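PDB 3RCN: beta-N-acetylhexosaminidase from Arthrobacter aurescens, which probably catalyses the hydrolysis of terminal non-reducing N-acetyl-D-hexosamine residues from N-acetyl-beta-D-hexosaminides, as a member of glycosyl hydrolase family 20. Local coordinates for residues His8-Pro12 against Thr104-Leu108; Pro14-Ala19 against Arg129-Lys135; Met164-Lys168 against His502-Leu506; Ser476-Glu480 against Phe494-Leu498. All coordinates share one frame; numbering follows the deposited sequence.

Interaction 1 of 4, residues His8-Pro12 against Thr104-Leu108; sequences HQLIP and TLLQL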
loop_
_atom_site.group_PDB
_atom_site.type_symbol
_atom_site.label_atom_id
_atom_site.label_comp_id
_atom_site.label_asym_id
_atom_site.label_seq_id
_atom_site.Cartn_x
_atom_site.Cartn_y
_atom_site.Cartn_z
ATOM N N HIS A 8 -19.035 9.143 24.252
ATOM C CA HIS A 8 -18.668 8.916 22.862
ATOM C C HIS A 8 -17.279 8.321 22.863
ATOM O O HIS A 8 -16.525 8.498 23.816
ATOM C CB HIS A 8 -18.638 10.222 22.076
ATOM C CG HIS A 8 -17.400 11.025 22.311
ATOM N ND1 HIS A 8 -17.390 12.170 23.074
ATOM C CD2 HIS A 8 -16.121 10.828 21.908
ATOM C CE1 HIS A 8 -16.161 12.655 23.120
ATOM N NE2 HIS A 8 -15.371 11.853 22.426
ATOM N N GLN A 9 -16.983 7.528 21.844
ATOM C CA GLN A 9 -15.631 7.022 21.606
ATOM C C GLN A 9 -14.727 7.682 20.552
ATOM O O GLN A 9 -13.703 7.116 20.180
ATOM C CB GLN A 9 -15.584 5.505 21.645
ATOM C CG GLN A 9 -16.048 5.038 23.017
ATOM C CD GLN A 9 -16.045 3.546 23.179
ATOM O OE1 GLN A 9 -16.585 2.805 22.345
ATOM N NE2 GLN A 9 -15.435 3.085 24.261
ATOM N N LEU A 10 -15.185 8.803 19.994
ATOM C CA LEU A 10 -14.447 9.577 18.983
ATOM C C LEU A 10 -13.026 10.002 19.356
ATOM O O LEU A 10 -12.790 10.528 20.445
ATOM C CB LEU A 10 -15.232 10.840 18.654
ATOM C CG LEU A 10 -16.698 10.601 18.314
ATOM C CD1 LEU A 10 -17.419 11.906 18.320
ATOM C CD2 LEU A 10 -16.815 9.923 16.954
ATOM N N ILE A 11 -12.081 9.788 18.444
ATOM C CA ILE A 11 -10.778 10.428 18.562
ATOM C C ILE A 11 -10.428 11.066 17.222
ATOM O O ILE A 11 -10.560 10.423 16.180
ATOM C CB ILE A 11 -9.694 9.373 18.866
ATOM C CG1 ILE A 11 -9.831 8.840 20.288
ATOM C CG2 ILE A 11 -8.310 9.926 18.654
ATOM C CD1 ILE A 11 -8.913 7.685 20.574
ATOM N N PRO A 12 -9.903 12.303 17.245
ATOM C CA PRO A 12 -9.780 13.218 18.398
ATOM C C PRO A 12 -11.146 13.571 18.993
ATOM O O PRO A 12 -12.109 13.710 18.254
ATOM C CB PRO A 12 -9.191 14.497 17.779
ATOM C CG PRO A 12 -8.728 14.112 16.402
ATOM C CD PRO A 12 -9.570 12.964 15.972
ATOM N N THR A 104 -15.848 12.634 11.263
ATOM C CA THR A 104 -16.577 12.355 12.488
ATOM C C THR A 104 -17.791 11.456 12.243
ATOM O O THR A 104 -18.153 10.628 13.082
ATOM C CB THR A 104 -16.998 13.638 13.170
ATOM O OG1 THR A 104 -15.820 14.335 13.583
ATOM C CG2 THR A 104 -17.833 13.322 14.388
ATOM N N LEU A 105 -18.405 11.616 11.079
ATOM C CA LEU A 105 -19.525 10.780 10.686
ATOM C C LEU A 105 -19.068 9.331 10.561
ATOM O O LEU A 105 -19.644 8.436 11.162
ATOM C CB LEU A 105 -20.091 11.252 9.352
ATOM C CG LEU A 105 -21.403 10.582 8.981
ATOM C CD1 LEU A 105 -22.464 11.105 9.928
ATOM C CD2 LEU A 105 -21.774 10.853 7.530
ATOM N N LEU A 106 -18.017 9.104 9.782
ATOM C CA LEU A 106 -17.513 7.751 9.599
ATOM C C LEU A 106 -17.244 7.068 10.927
ATOM O O LEU A 106 -17.604 5.903 11.106
ATOM C CB LEU A 106 -16.260 7.742 8.740
ATOM C CG LEU A 106 -16.500 8.147 7.292
ATOM C CD1 LEU A 106 -15.285 7.780 6.474
ATOM C CD2 LEU A 106 -17.747 7.487 6.727
ATOM N N GLN A 107 -16.610 7.783 11.859
ATOM C CA GLN A 107 -16.402 7.233 13.196
ATOM C C GLN A 107 -17.727 6.870 13.873
ATOM O O GLN A 107 -17.818 5.836 14.538
ATOM C CB GLN A 107 -15.593 8.179 14.074
ATOM C CG GLN A 107 -14.184 8.427 13.571
ATOM C CD GLN A 107 -13.245 8.876 14.670
ATOM O OE1 GLN A 107 -13.672 9.197 15.782
ATOM N NE2 GLN A 107 -11.955 8.886 14.370
ATOM N N LEU A 108 -18.749 7.706 13.694
ATOM C CA LEU A 108 -20.083 7.422 14.243
ATOM C C LEU A 108 -20.749 6.142 13.675
ATOM O O LEU A 108 -21.502 5.455 14.380
ATOM C CB LEU A 108 -21.013 8.629 14.060
ATOM C CG LEU A 108 -20.842 9.824 14.996
ATOM C CD1 LEU A 108 -21.820 10.906 14.606
ATOM C CD2 LEU A 108 -21.041 9.435 16.457
#

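Interaction 2 of 4, residues Pro14-Ala19 against Arg129-Lys135; sequences PWSFSA and RVSVEDK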
loop_
_atom_site.group_PDB
_atom_site.type_symbol
_atom_site.label_atom_id
_atom_site.label_comp_id
_atom_site.label_asym_id
_atom_site.label_seq_id
_atom_site.Cartn_x
_atom_site.Cartn_y
_atom_site.Cartn_z
ATOM N N PRO A 14 -14.181 15.664 20.068
ATOM C CA PRO A 14 -14.742 16.940 19.600
ATOM C C PRO A 14 -14.864 17.928 20.753
ATOM O O PRO A 14 -14.783 17.530 21.912
ATOM C CB PRO A 14 -16.145 16.561 19.107
ATOM C CG PRO A 14 -16.226 15.071 19.188
ATOM C CD PRO A 14 -15.213 14.623 20.176
ATOM N N TRP A 15 -15.054 19.205 20.450
ATOM C CA TRP A 15 -15.116 20.200 21.513
ATOM C C TRP A 15 -16.386 20.116 22.358
ATOM O O TRP A 15 -16.309 20.192 23.584
ATOM C CB TRP A 15 -14.850 21.604 20.976
ATOM C CG TRP A 15 -13.381 21.864 20.833
ATOM C CD1 TRP A 15 -12.499 21.174 20.046
ATOM C CD2 TRP A 15 -12.615 22.874 21.502
ATOM N NE1 TRP A 15 -11.235 21.699 20.183
ATOM C CE2 TRP A 15 -11.280 22.743 21.067
ATOM C CE3 TRP A 15 -12.930 23.878 22.420
ATOM C CZ2 TRP A 15 -10.263 23.574 21.522
ATOM C CZ3 TRP A 15 -11.916 24.709 22.870
ATOM C CH2 TRP A 15 -10.599 24.550 22.421
ATOM N N SER A 16 -17.543 19.951 21.720
ATOM C CA SER A 16 -18.779 19.655 22.461
ATOM C C SER A 16 -19.584 18.504 21.849
ATOM O O SER A 16 -19.715 18.392 20.630
ATOM C CB SER A 16 -19.656 20.903 22.614
ATOM O OG SER A 16 -20.258 21.267 21.386
ATOM N N PHE A 17 -20.116 17.642 22.708
ATOM C CA PHE A 17 -20.853 16.459 22.257
ATOM C C PHE A 17 -22.075 16.188 23.131
ATOM O O PHE A 17 -21.975 16.177 24.355
ATOM C CB PHE A 17 -19.924 15.244 22.262
ATOM C CG PHE A 17 -20.605 13.942 21.925
ATOM C CD1 PHE A 17 -21.186 13.164 22.922
ATOM C CD2 PHE A 17 -20.646 13.479 20.618
ATOM C CE1 PHE A 17 -21.809 11.943 22.619
ATOM C CE2 PHE A 17 -21.273 12.271 20.309
ATOM C CZ PHE A 17 -21.855 11.504 21.315
ATOM N N SER A 18 -23.223 15.967 22.499
ATOM C CA SER A 18 -24.436 15.549 23.207
ATOM C C SER A 18 -25.174 14.442 22.461
ATOM O O SER A 18 -25.409 14.540 21.258
ATOM C CB SER A 18 -25.383 16.730 23.410
ATOM O OG SER A 18 -26.686 16.272 23.752
ATOM N N ALA A 19 -25.554 13.389 23.172
ATOM C CA ALA A 19 -26.294 12.301 22.541
ATOM C C ALA A 19 -27.797 12.513 22.661
ATOM O O ALA A 19 -28.303 12.890 23.719
ATOM C CB ALA A 19 -25.894 10.957 23.132
ATOM N N ARG A 129 -28.191 9.226 17.247
ATOM C CA ARG A 129 -28.581 10.619 17.109
ATOM C C ARG A 129 -27.781 11.469 18.081
ATOM O O ARG A 129 -27.838 11.261 19.291
ATOM C CB ARG A 129 -30.088 10.800 17.309
ATOM C CG ARG A 129 -30.915 10.242 16.157
ATOM C CD ARG A 129 -32.353 10.732 16.196
ATOM N NE ARG A 129 -33.146 10.168 15.107
ATOM C CZ ARG A 129 -33.670 8.941 15.123
ATOM N NH1 ARG A 129 -33.472 8.147 16.171
ATOM N NH2 ARG A 129 -34.386 8.498 14.093
ATOM N N VAL A 130 -27.020 12.415 17.535
ATOM C CA VAL A 130 -26.155 13.275 18.336
ATOM C C VAL A 130 -26.093 14.691 17.783
ATOM O O VAL A 130 -26.457 14.951 16.632
ATOM C CB VAL A 130 -24.701 12.758 18.378
ATOM C CG1 VAL A 130 -24.640 11.366 18.942
ATOM C CG2 VAL A 130 -24.084 12.802 16.991
ATOM N N SER A 131 -25.620 15.603 18.620
ATOM C CA SER A 131 -25.265 16.941 18.183
ATOM C C SER A 131 -23.801 17.140 18.527
ATOM O O SER A 131 -23.402 16.960 19.681
ATOM C CB SER A 131 -26.112 17.985 18.908
ATOM O OG SER A 131 -27.450 17.541 19.055
ATOM N N VAL A 132 -22.998 17.496 17.529
ATOM C CA VAL A 132 -21.582 17.771 17.749
ATOM C C VAL A 132 -21.191 19.154 17.242
ATOM O O VAL A 132 -21.602 19.567 16.161
ATOM C CB VAL A 132 -20.688 16.734 17.053
ATOM C CG1 VAL A 132 -19.222 16.951 17.437
ATOM C CG2 VAL A 132 -21.135 15.334 17.387
ATOM N N GLU A 133 -20.391 19.861 18.026
ATOM C CA GLU A 133 -19.805 21.125 17.586
ATOM C C GLU A 133 -18.298 21.075 17.773
ATOM O O GLU A 133 -17.811 20.774 18.866
ATOM C CB GLU A 133 -20.411 22.305 18.344
ATOM C CG GLU A 133 -21.823 22.645 17.902
ATOM C CD GLU A 133 -22.498 23.659 18.801
ATOM O OE1 GLU A 133 -21.778 24.409 19.498
ATOM O OE2 GLU A 133 -23.752 23.700 18.813
ATOM N N ASP A 134 -17.562 21.371 16.703
ATOM C CA ASP A 134 -16.143 21.059 16.669
ATOM C C ASP A 134 -15.293 22.075 15.904
ATOM O O ASP A 134 -15.704 22.580 14.858
ATOM C CB ASP A 134 -15.960 19.677 16.043
ATOM C CG ASP A 134 -14.810 18.911 16.652
ATOM O OD1 ASP A 134 -14.094 19.487 17.497
ATOM O OD2 ASP A 134 -14.622 17.735 16.283
ATOM N N LYS A 135 -14.110 22.369 16.443
ATOM C CA LYS A 135 -13.096 23.172 15.771
ATOM C C LYS A 135 -11.699 22.695 16.180
ATOM O O LYS A 135 -11.553 22.027 17.200
ATOM C CB LYS A 135 -13.281 24.665 16.072
ATOM C CG LYS A 135 -12.561 25.166 17.321
ATOM C CD LYS A 135 -13.255 24.752 18.612
ATOM C CE LYS A 135 -13.737 25.975 19.384
ATOM N NZ LYS A 135 -12.658 27.009 19.538
#

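Interaction 3 of 4, residues Met164-Lys168 against His502-Leu506; sequences MAMHK and HLARL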
loop_
_atom_site.group_PDB
_atom_site.type_symbol
_atom_site.label_atom_id
_atom_site.label_comp_id
_atom_site.label_asym_id
_atom_site.label_seq_id
_atom_site.Cartn_x
_atom_site.Cartn_y
_atom_site.Cartn_z
HETATM N N MSE A 164 -3.811 9.899 8.079
HETATM C CA MSE A 164 -3.624 11.242 8.649
HETATM C C MSE A 164 -4.912 12.061 8.639
HETATM O O MSE A 164 -5.261 12.700 9.630
HETATM C CB MSE A 164 -2.567 12.039 7.883
HETATM C CG MSE A 164 -1.130 11.654 8.130
HETATM SE SE MSE A 164 0.040 12.805 7.052
HETATM C CE MSE A 164 -0.349 14.577 7.748
ATOM N N ALA A 165 -5.599 12.068 7.502
ATOM C CA ALA A 165 -6.793 12.883 7.360
ATOM C C ALA A 165 -7.880 12.392 8.320
ATOM O O ALA A 165 -8.735 13.165 8.771
ATOM C CB ALA A 165 -7.283 12.855 5.916
HETATM N N MSE A 166 -7.840 11.100 8.624
HETATM C CA MSE A 166 -8.826 10.499 9.512
HETATM C C MSE A 166 -8.629 11.000 10.939
HETATM O O MSE A 166 -9.559 11.015 11.741
HETATM C CB MSE A 166 -8.746 8.969 9.453
HETATM C CG MSE A 166 -9.793 8.255 10.301
HETATM SE SE MSE A 166 -9.165 7.814 12.102
HETATM C CE MSE A 166 -8.502 5.966 11.734
ATOM N N HIS A 167 -7.407 11.410 11.244
ATOM C CA HIS A 167 -7.096 12.013 12.540
ATOM C C HIS A 167 -7.175 13.549 12.528
ATOM O O HIS A 167 -6.876 14.201 13.530
ATOM C CB HIS A 167 -5.740 11.534 13.039
ATOM C CG HIS A 167 -5.715 10.083 13.398
ATOM N ND1 HIS A 167 -5.444 9.094 12.479
ATOM C CD2 HIS A 167 -5.955 9.457 14.573
ATOM C CE1 HIS A 167 -5.498 7.915 13.078
ATOM N NE2 HIS A 167 -5.805 8.109 14.347
ATOM N N LYS A 168 -7.599 14.102 11.394
ATOM C CA LYS A 168 -7.767 15.538 11.208
ATOM C C LYS A 168 -6.449 16.307 11.235
ATOM O O LYS A 168 -6.439 17.487 11.518
ATOM C CB LYS A 168 -8.709 16.099 12.277
ATOM C CG LYS A 168 -10.176 15.618 12.183
ATOM C CD LYS A 168 -11.040 16.267 13.284
ATOM C CE LYS A 168 -12.548 16.062 13.089
ATOM N NZ LYS A 168 -13.009 14.672 13.365
ATOM N N HIS A 502 -11.112 3.064 18.853
ATOM C CA HIS A 502 -10.097 3.510 17.891
ATOM C C HIS A 502 -9.098 2.476 17.368
ATOM O O HIS A 502 -8.756 2.495 16.183
ATOM C CB HIS A 502 -9.337 4.716 18.433
ATOM C CG HIS A 502 -8.747 5.580 17.361
ATOM N ND1 HIS A 502 -9.522 6.313 16.494
ATOM C CD2 HIS A 502 -7.458 5.803 17.005
ATOM C CE1 HIS A 502 -8.735 6.971 15.653
ATOM N NE2 HIS A 502 -7.484 6.674 15.941
ATOM N N LEU A 503 -8.609 1.593 18.232
ATOM C CA LEU A 503 -7.725 0.535 17.753
ATOM C C LEU A 503 -8.405 -0.262 16.638
ATOM O O LEU A 503 -7.746 -0.704 15.695
ATOM C CB LEU A 503 -7.305 -0.407 18.882
ATOM C CG LEU A 503 -6.281 0.060 19.919
ATOM C CD1 LEU A 503 -5.809 -1.144 20.714
ATOM C CD2 LEU A 503 -5.082 0.785 19.277
ATOM N N ALA A 504 -9.721 -0.445 16.746
ATOM C CA ALA A 504 -10.476 -1.176 15.725
ATOM C C ALA A 504 -10.517 -0.397 14.419
ATOM O O ALA A 504 -10.533 -0.995 13.339
ATOM C CB ALA A 504 -11.883 -1.473 16.199
ATOM N N ARG A 505 -10.536 0.937 14.525
ATOM C CA ARG A 505 -10.495 1.806 13.345
ATOM C C ARG A 505 -9.135 1.734 12.648
ATOM O O ARG A 505 -9.065 1.665 11.413
ATOM C CB ARG A 505 -10.792 3.250 13.720
ATOM C CG ARG A 505 -12.204 3.515 14.186
ATOM C CD ARG A 505 -12.364 4.980 14.601
ATOM N NE ARG A 505 -13.497 5.166 15.497
ATOM C CZ ARG A 505 -13.412 5.710 16.703
ATOM N NH1 ARG A 505 -12.245 6.156 17.153
ATOM N NH2 ARG A 505 -14.498 5.822 17.455
ATOM N N LEU A 506 -8.057 1.751 13.435
ATOM C CA LEU A 506 -6.719 1.578 12.879
ATOM C C LEU A 506 -6.570 0.215 12.184
ATOM O O LEU A 506 -5.953 0.105 11.117
ATOM C CB LEU A 506 -5.654 1.730 13.961
ATOM C CG LEU A 506 -5.558 3.080 14.674
ATOM C CD1 LEU A 506 -4.428 3.056 15.672
ATOM C CD2 LEU A 506 -5.376 4.235 13.701
#

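Interaction 4 of 4, residues Ser476-Glu480 against Phe494-Leu498; sequences SAISE and FLTRL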
loop_
_atom_site.group_PDB
_atom_site.type_symbol
_atom_site.label_atom_id
_atom_site.label_comp_id
_atom_site.label_asym_id
_atom_site.label_seq_id
_atom_site.Cartn_x
_atom_site.Cartn_y
_atom_site.Cartn_z
ATOM N N SER A 476 -2.130 8.889 17.346
ATOM C CA SER A 476 -3.551 9.051 17.629
ATOM C C SER A 476 -3.747 9.982 18.821
ATOM O O SER A 476 -4.613 10.863 18.801
ATOM C CB SER A 476 -4.220 7.704 17.907
ATOM O OG SER A 476 -4.162 6.856 16.777
ATOM N N ALA A 477 -2.945 9.772 19.861
ATOM C CA ALA A 477 -2.977 10.627 21.042
ATOM C C ALA A 477 -2.529 12.063 20.703
ATOM O O ALA A 477 -3.129 13.052 21.145
ATOM C CB ALA A 477 -2.105 10.030 22.124
ATOM N N ILE A 478 -1.473 12.159 19.901
ATOM C CA ILE A 478 -0.993 13.432 19.387
ATOM C C ILE A 478 -2.063 14.168 18.575
ATOM O O ILE A 478 -2.229 15.374 18.723
ATOM C CB ILE A 478 0.307 13.236 18.572
ATOM C CG1 ILE A 478 1.490 13.056 19.522
ATOM C CG2 ILE A 478 0.574 14.414 17.678
ATOM C CD1 ILE A 478 2.596 12.181 18.986
ATOM N N SER A 479 -2.798 13.459 17.726
ATOM C CA SER A 479 -3.827 14.122 16.924
ATOM C C SER A 479 -4.858 14.792 17.827
ATOM O O SER A 479 -5.425 15.825 17.461
ATOM C CB SER A 479 -4.517 13.153 15.951
ATOM O OG SER A 479 -5.440 12.290 16.610
ATOM N N GLU A 480 -5.094 14.207 19.003
ATOM C CA GLU A 480 -6.034 14.780 19.964
ATOM C C GLU A 480 -5.446 16.027 20.629
ATOM O O GLU A 480 -6.114 17.053 20.781
ATOM C CB GLU A 480 -6.447 13.752 21.022
ATOM C CG GLU A 480 -7.450 14.308 22.017
ATOM C CD GLU A 480 -8.436 13.271 22.549
ATOM O OE1 GLU A 480 -9.128 12.634 21.730
ATOM O OE2 GLU A 480 -8.527 13.109 23.785
ATOM N N PHE A 494 -8.957 8.704 28.014
ATOM C CA PHE A 494 -8.495 8.527 26.639
ATOM C C PHE A 494 -8.277 7.056 26.284
ATOM O O PHE A 494 -8.644 6.623 25.194
ATOM C CB PHE A 494 -7.197 9.310 26.418
ATOM C CG PHE A 494 -6.598 9.131 25.046
ATOM C CD1 PHE A 494 -7.113 9.812 23.954
ATOM C CD2 PHE A 494 -5.514 8.287 24.852
ATOM C CE1 PHE A 494 -6.565 9.646 22.688
ATOM C CE2 PHE A 494 -4.956 8.113 23.587
ATOM C CZ PHE A 494 -5.482 8.795 22.504
ATOM N N LEU A 495 -7.675 6.300 27.201
ATOM C CA LEU A 495 -7.368 4.887 26.971
ATOM C C LEU A 495 -8.598 4.074 26.632
ATOM O O LEU A 495 -8.582 3.250 25.717
ATOM C CB LEU A 495 -6.718 4.271 28.203
ATOM C CG LEU A 495 -5.201 4.319 28.245
ATOM C CD1 LEU A 495 -4.710 3.392 29.342
ATOM C CD2 LEU A 495 -4.646 3.908 26.894
ATOM N N THR A 496 -9.657 4.303 27.399
ATOM C CA THR A 496 -10.908 3.588 27.218
ATOM C C THR A 496 -11.493 3.860 25.836
ATOM O O THR A 496 -12.082 2.981 25.225
ATOM C CB THR A 496 -11.929 3.935 28.331
ATOM O OG1 THR A 496 -12.502 5.227 28.089
ATOM C CG2 THR A 496 -11.246 3.935 29.698
ATOM N N ARG A 497 -11.331 5.074 25.329
ATOM C CA ARG A 497 -11.748 5.328 23.957
ATOM C C ARG A 497 -10.810 4.650 22.943
ATOM O O ARG A 497 -11.263 4.109 21.925
ATOM C CB ARG A 497 -11.877 6.825 23.697
ATOM C CG ARG A 497 -13.048 7.430 24.438
ATOM C CD ARG A 497 -13.207 8.903 24.126
ATOM N NE ARG A 497 -12.160 9.705 24.746
ATOM C CZ ARG A 497 -11.436 10.615 24.102
ATOM N NH1 ARG A 497 -11.656 10.831 22.809
ATOM N NH2 ARG A 497 -10.498 11.305 24.748
ATOM N N LEU A 498 -9.512 4.663 23.240
ATOM C CA LEU A 498 -8.509 4.089 22.349
ATOM C C LEU A 498 -8.742 2.597 22.181
ATOM O O LEU A 498 -8.953 2.100 21.070
ATOM C CB LEU A 498 -7.100 4.340 22.899
ATOM C CG LEU A 498 -5.952 3.861 22.013
ATOM C CD1 LEU A 498 -5.851 4.722 20.770
ATOM C CD2 LEU A 498 -4.646 3.880 22.767
#

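Interaction 1 of 4, residues His8-Pro12 against Thr104-Leu108
Gln107 reaches from its helix to the backbone of Ile11 with the flat end of its side chain, so that both polar atoms of one amide serve a single residue of the loop. Its OE1 accepts the N-H of Ile11 at 3.2 Å, with the donor lying in the plane of the amide carbonyl and on a lone pair. Its NE2 donates to Ile11 O at 2.8 Å and is the straighter of the two bonds, at 151°, although it comes in tilted from the plane of the Ile11 carbonyl. CG stands anti to the carbonyl carbon (chi1 -63°) and the chain runs extended beyond it, which carries the amide clear of the helix 95-109 backbone.

Leu10 slants across this side chain. Its CD2 lies against Gln107 CB at 3.6 Å and reaches on to Leu108 CD2 at 4.3 Å, while CD1 meets Thr104 CG2 at 4.2 Å, the two side chains crossing nearly at right angles. Leucine suits a place where three residues of one helix surface must be touched at once. Thr104 turns its methyl to Leu10, while its OG1 is bonded to Tyr80 OH and Lys168 NZ.

An alanine in place of Gln107 would probably leave both the N-H and the carbonyl of Ile11 without these partners and open a gap beside Leu10.

Ile11 O belongs to the cis peptide bond before Pro12. In a buried loop that has no regular strand to pair with, the glutamine thus supplies the donor and acceptor that a neighbouring backbone would otherwise provide, satisfying two backbone polar atoms in a buried place.

Interaction 2 of 4, residues Pro14-Ala19 against Arg129-Lys135
Strands 16-19 and 129-134 run antiparallel, 169° apart in direction with their axes 4.7 Å from each other at closest approach, and form one side of the mixed sheet in the alpha/beta domain that precedes the barrel. Ser16 with Glu133 and Ser18 with Ser131 are hydrogen-bonded pairs. Phe17 with Val132 and Ala19 with Val130 are the non-hydrogen-bonded pairs between and beyond them.

The alternation sorts the side chains. Phe17, Ala19, Val130 and Val132 share the apolar face, where Phe17 CZ meets Val130 CG1 at 3.7 Å and Phe17 CD2 meets Val132 CG2 at 3.8 Å. Serines and Glu133 take the more polar face.

Where the strand begins, Trp15 N donates to Asp134 OD1 at 3.1 Å, meeting it from above the carboxylate plane; the same oxygen also accepts from Trp483 NE1. Lys135, bent at chi2, chi3 and chi4, folds over one face of the indole. A serine in place of Trp15 would probably leave Lys135 without its aromatic platform and Trp483 O without the indole N-H that it accepts.

Lys135 CD sits 3.6 Å from the centroid of the five-membered ring as a CH-pi contact, and its NZ stands 4.2 Å from that of the six-membered ring as a cation-pi contact.

Interaction 3 of 4, residues Met164-Lys168 against His502-Leu506
His167 and His502 bring their rings together between helix 154-166, which links the first two strands of the (beta/alpha)8 barrel, and helix 491-508. His167 lies just past the helical turn, where Lys168, with positive phi, completes a Schellman motif.

From CB, the His167 side chain leaves with CG anti to the carbonyl carbon and beside the backbone N (chi1 -68°), which turns the ring toward the other helix. ND1, on the near side of the ring, bonds back to Val163 O and so fixes the rotation. CD2 passes 3.5 Å from His502 NE2. CE1, across the ring, meets Leu506 CD2 at 3.7 Å, the methyl lying at the ring's edge and in its plane. NE2, at the tip, makes the hydrogen bond with His502 NE2, 2.7 Å long and bent, with an angle of 132°, and also a weak one with Ser476 OG. The rings meet rim to rim with their planes 77° apart, neither covering the other's face. Histidine suits both positions, since each ring carries two nitrogens that point in different directions and can bond to two partners.

Met166, present as selenomethionine, packs into the same buried contact. Its SE lies over one face of the His167 ring, offset toward the rim, and comes 3.7 Å from His502 CE1; beyond it, CE reaches Arg505 CB and Leu506 CD2.

His502 is held through its other nitrogen too. Arg505 NH1 comes in at the edge of that imidazole, close to the ring plane, and donates to His502 ND1 at 2.8 Å, though the two flat groups are not coplanar.

Interaction 4 of 4, residues Ser476-Glu480 against Phe494-Leu498
The guanidinium of Arg497 and the carboxylate of Glu480 lie nearly in one plane, 11° apart, and meet edge to edge. NH2 donates to OE2 at 2.8 Å and NH1 to OE1 at 3.3 Å, each oxygen using its syn lone pair, so this end-on salt bridge fixes both groups against turning. Beside it, the Phe494 ring stands almost perpendicular to the carboxylate and stacks with Tyr432. The backbone carbonyl carbon of Ser476 comes to its edge, whereas Ala477 and Glu480 OE2 approach obliquely.

Phe494 CG is anti to the backbone N (chi1 177°), which extends the ring across to the other helix; CZ touches Ala477 CA at 3.4 Å and Ala477 CB at 3.6 Å. Alanine suits this place, where the ring packs against the helix backbone. Further along, Leu498 CD1 lies 4.4 Å from Ser476 CB.

The buried charges have further partners: Glu480 OE2 accepts from Tyr432 OH, OE1 from Ala13 N, and Arg497 NE pairs with Glu493.

The segments 476-480 and 494-498 of helices 474-483 and 491-508 cross at 125°, their axes 12.0 Å apart, a spacing bridged by long side chains, while helix 428-432 packs against both and the loop carrying Ile11 and Ala13 covers the salt bridge.

Overall arrangement
Interaction 1 sits in the middle and touches the other three, whose centres lie about 9 to 11 Å from its own. Interactions 1 and 2 belong to the N-terminal alpha/beta domain and interleave along the chain: the first joins the leading loop to helix 95-109, the second pairs strands 16-26 and 125-134 at one edge of that domain's sheet. Interactions 3 and 4 come later and share helix 491-508, interaction 4 nested inside the loop that interaction 3 closes. Gln9 O to Arg505 NH2 and Thr104 OG1 to Lys168 NZ tie the two halves. These bonds, with interaction 1 packing on interaction 4, hold the N-terminal domain against the catalytic part, away from the predicted proton donor Glu316.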